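Local coordinates for GCN5-related N-acetyltransferase (Brucella melitensis biovar Abortus 2308, PDB 3TCV), which probably transfers an acetyl group from acetyl-CoA to an amine, perhaps the N-terminal serine or alanine of a protein substrate, at residues E47-Q52 against P87-A92. Residues are numbered along the deposited sequence; the frame is centred on the assembly and turned at random.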
loop_
_atom_site.group_PDB
_atom_site.type_symbol
_atom_site.label_atom_id
_atom_site.label_comp_id
_atom_site.label_asym_id
_atom_site.label_seq_id
_atom_site.Cartn_x
_atom_site.Cartn_y
_atom_site.Cartn_z
ATOM N N GLU B 47 7.353 -25.078 6.080
ATOM C CA GLU B 47 6.104 -25.765 6.381
ATOM C C GLU B 47 5.025 -24.766 6.808
ATOM O O GLU B 47 5.302 -23.828 7.572
ATOM C CB GLU B 47 6.341 -26.782 7.500
ATOM C CG GLU B 47 7.220 -27.942 7.058
ATOM C CD GLU B 47 7.485 -28.948 8.156
ATOM O OE1 GLU B 47 6.941 -28.807 9.265
ATOM O OE2 GLU B 47 8.261 -29.882 7.906
ATOM N N PRO B 48 3.782 -24.962 6.333
ATOM C CA PRO B 48 2.701 -24.100 6.789
ATOM C C PRO B 48 2.671 -24.054 8.315
ATOM O O PRO B 48 2.740 -25.106 8.960
ATOM C CB PRO B 48 1.453 -24.789 6.226
ATOM C CG PRO B 48 1.958 -25.427 4.980
ATOM C CD PRO B 48 3.306 -25.956 5.358
ATOM N N LEU B 49 2.611 -22.859 8.889
ATOM C CA LEU B 49 2.802 -22.746 10.338
ATOM C C LEU B 49 1.682 -23.522 11.054
ATOM O O LEU B 49 0.517 -23.353 10.728
ATOM C CB LEU B 49 2.829 -21.287 10.787
ATOM C CG LEU B 49 3.115 -20.995 12.254
ATOM C CD1 LEU B 49 4.467 -21.538 12.629
ATOM C CD2 LEU B 49 3.019 -19.491 12.541
ATOM N N ASN B 50 2.078 -24.356 12.009
ATOM C CA ASN B 50 1.157 -25.189 12.811
ATOM C C ASN B 50 1.582 -25.141 14.280
ATOM O O ASN B 50 2.721 -25.461 14.624
ATOM C CB ASN B 50 1.140 -26.626 12.269
ATOM C CG ASN B 50 0.295 -27.575 13.115
ATOM O OD1 ASN B 50 0.767 -28.098 14.108
ATOM N ND2 ASN B 50 -0.957 -27.803 12.707
ATOM N N ALA B 51 0.645 -24.743 15.141
ATOM C CA ALA B 51 0.936 -24.497 16.534
ATOM C C ALA B 51 1.504 -25.719 17.243
ATOM O O ALA B 51 2.507 -25.607 17.939
ATOM C CB ALA B 51 -0.307 -23.986 17.254
ATOM N N GLN B 52 0.866 -26.875 17.058
ATOM C CA GLN B 52 1.278 -28.115 17.729
ATOM C C GLN B 52 2.624 -28.611 17.201
ATOM O O GLN B 52 3.484 -29.008 17.974
ATOM C CB GLN B 52 0.194 -29.204 17.585
ATOM N N PRO B 87 -1.065 -17.358 22.136
ATOM C CA PRO B 87 -2.069 -16.594 21.386
ATOM C C PRO B 87 -1.594 -16.127 20.008
ATOM O O PRO B 87 -2.309 -16.300 19.028
ATOM C CB PRO B 87 -2.339 -15.394 22.291
ATOM C CG PRO B 87 -2.110 -15.937 23.660
ATOM C CD PRO B 87 -0.910 -16.836 23.502
ATOM N N TRP B 88 -0.407 -15.543 19.950
ATOM C CA TRP B 88 0.170 -15.141 18.650
ATOM C C TRP B 88 0.358 -16.305 17.742
ATOM O O TRP B 88 0.086 -16.218 16.546
ATOM C CB TRP B 88 1.494 -14.378 18.807
ATOM C CG TRP B 88 2.046 -13.941 17.458
ATOM C CD1 TRP B 88 1.821 -12.740 16.785
ATOM C CD2 TRP B 88 2.901 -14.717 16.569
ATOM N NE1 TRP B 88 2.470 -12.736 15.573
ATOM C CE2 TRP B 88 3.132 -13.889 15.383
ATOM C CE3 TRP B 88 3.459 -15.992 16.615
ATOM C CZ2 TRP B 88 3.905 -14.336 14.322
ATOM C CZ3 TRP B 88 4.247 -16.414 15.544
ATOM C CH2 TRP B 88 4.449 -15.598 14.417
ATOM N N LEU B 89 0.840 -17.416 18.283
ATOM C CA LEU B 89 1.103 -18.603 17.497
ATOM C C LEU B 89 -0.178 -19.148 16.873
ATOM O O LEU B 89 -0.214 -19.491 15.690
ATOM C CB LEU B 89 1.735 -19.675 18.391
ATOM C CG LEU B 89 2.042 -21.004 17.726
ATOM C CD1 LEU B 89 3.142 -20.842 16.672
ATOM C CD2 LEU B 89 2.438 -22.002 18.802
ATOM N N ASP B 90 -1.229 -19.256 17.681
ATOM C CA ASP B 90 -2.514 -19.752 17.175
ATOM C C ASP B 90 -3.097 -18.846 16.083
ATOM O O ASP B 90 -3.579 -19.321 15.053
ATOM C CB ASP B 90 -3.503 -19.912 18.326
ATOM C CG ASP B 90 -3.048 -20.944 19.333
ATOM O OD1 ASP B 90 -2.060 -21.661 19.048
ATOM O OD2 ASP B 90 -3.653 -21.028 20.423
ATOM N N LYS B 91 -3.078 -17.542 16.310
ATOM C CA LYS B 91 -3.608 -16.606 15.313
ATOM C C LYS B 91 -2.807 -16.708 14.010
ATOM O O LYS B 91 -3.384 -16.799 12.915
ATOM C CB LYS B 91 -3.565 -15.191 15.845
ATOM C CG LYS B 91 -4.194 -14.176 14.925
ATOM C CD LYS B 91 -4.034 -12.782 15.509
ATOM C CE LYS B 91 -4.809 -11.761 14.687
ATOM N NZ LYS B 91 -4.248 -10.410 14.939
ATOM N N ALA B 92 -1.485 -16.727 14.138
ATOM C CA ALA B 92 -0.591 -16.828 12.969
ATOM C C ALA B 92 -0.790 -18.138 12.194
ATOM O O ALA B 92 -0.785 -18.127 10.961
ATOM C CB ALA B 92 0.878 -16.675 13.372
#
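Leu49 and Ala51 present their side chains to helix 82-94 in a contact that is largely apolar, with one carboxylate oxygen at its margin. CD2 of Leu49 abuts the methyl of Ala92, 3.6 Å from CD2 to CB. The other branch of Leu49, CD1, lies more loosely, 4.3 Å from Leu89 CD1. With CG anti to the backbone N (chi1 -176°), Leu49 reaches out from the loop, and its two methyls lie against Ala92 and, one turn back, Leu89. Leu49 CD2 also approaches the Trp88 indole obliquely, 4.5 Å from Trp88 CZ3, and the same indole has Ala92 CB over one face, offset toward the rim.

Two residues on, at the start of helix 51-61, Ala51 sits against Leu89, whose CD2 lies 3.7 Å from Ala51 CA and equally near Ala51 CB. Asp90 flanks this methyl: its OD1 stands 3.4 Å from Ala51 CB, a van der Waals touch with no hydrogen bond across the interface.

Backbone pairing of Leu49 with Phe100 ties the loop to strand 99-105, and Phe100 also touches the side chains of Leu49 and Ala92 and meets Trp88 edge-to-face. Asn50, turned away from helix 82-94, caps helix 51-61 from the N-cap position by accepting a hydrogen bond at OD1 from Lys53 N, while its own backbone N bonds to His54 ND1. The start of helix 51-61 is thus fixed where strand 44-48 ends, with Ala51 directed at helix 82-94. This packing of the loop and first turn of helix 51-61 on helix 82-94, between antiparallel neighbours 44-48 and 99-105 in sequence, belongs to the β1-α1-α2-β2 opening of the GNAT fold.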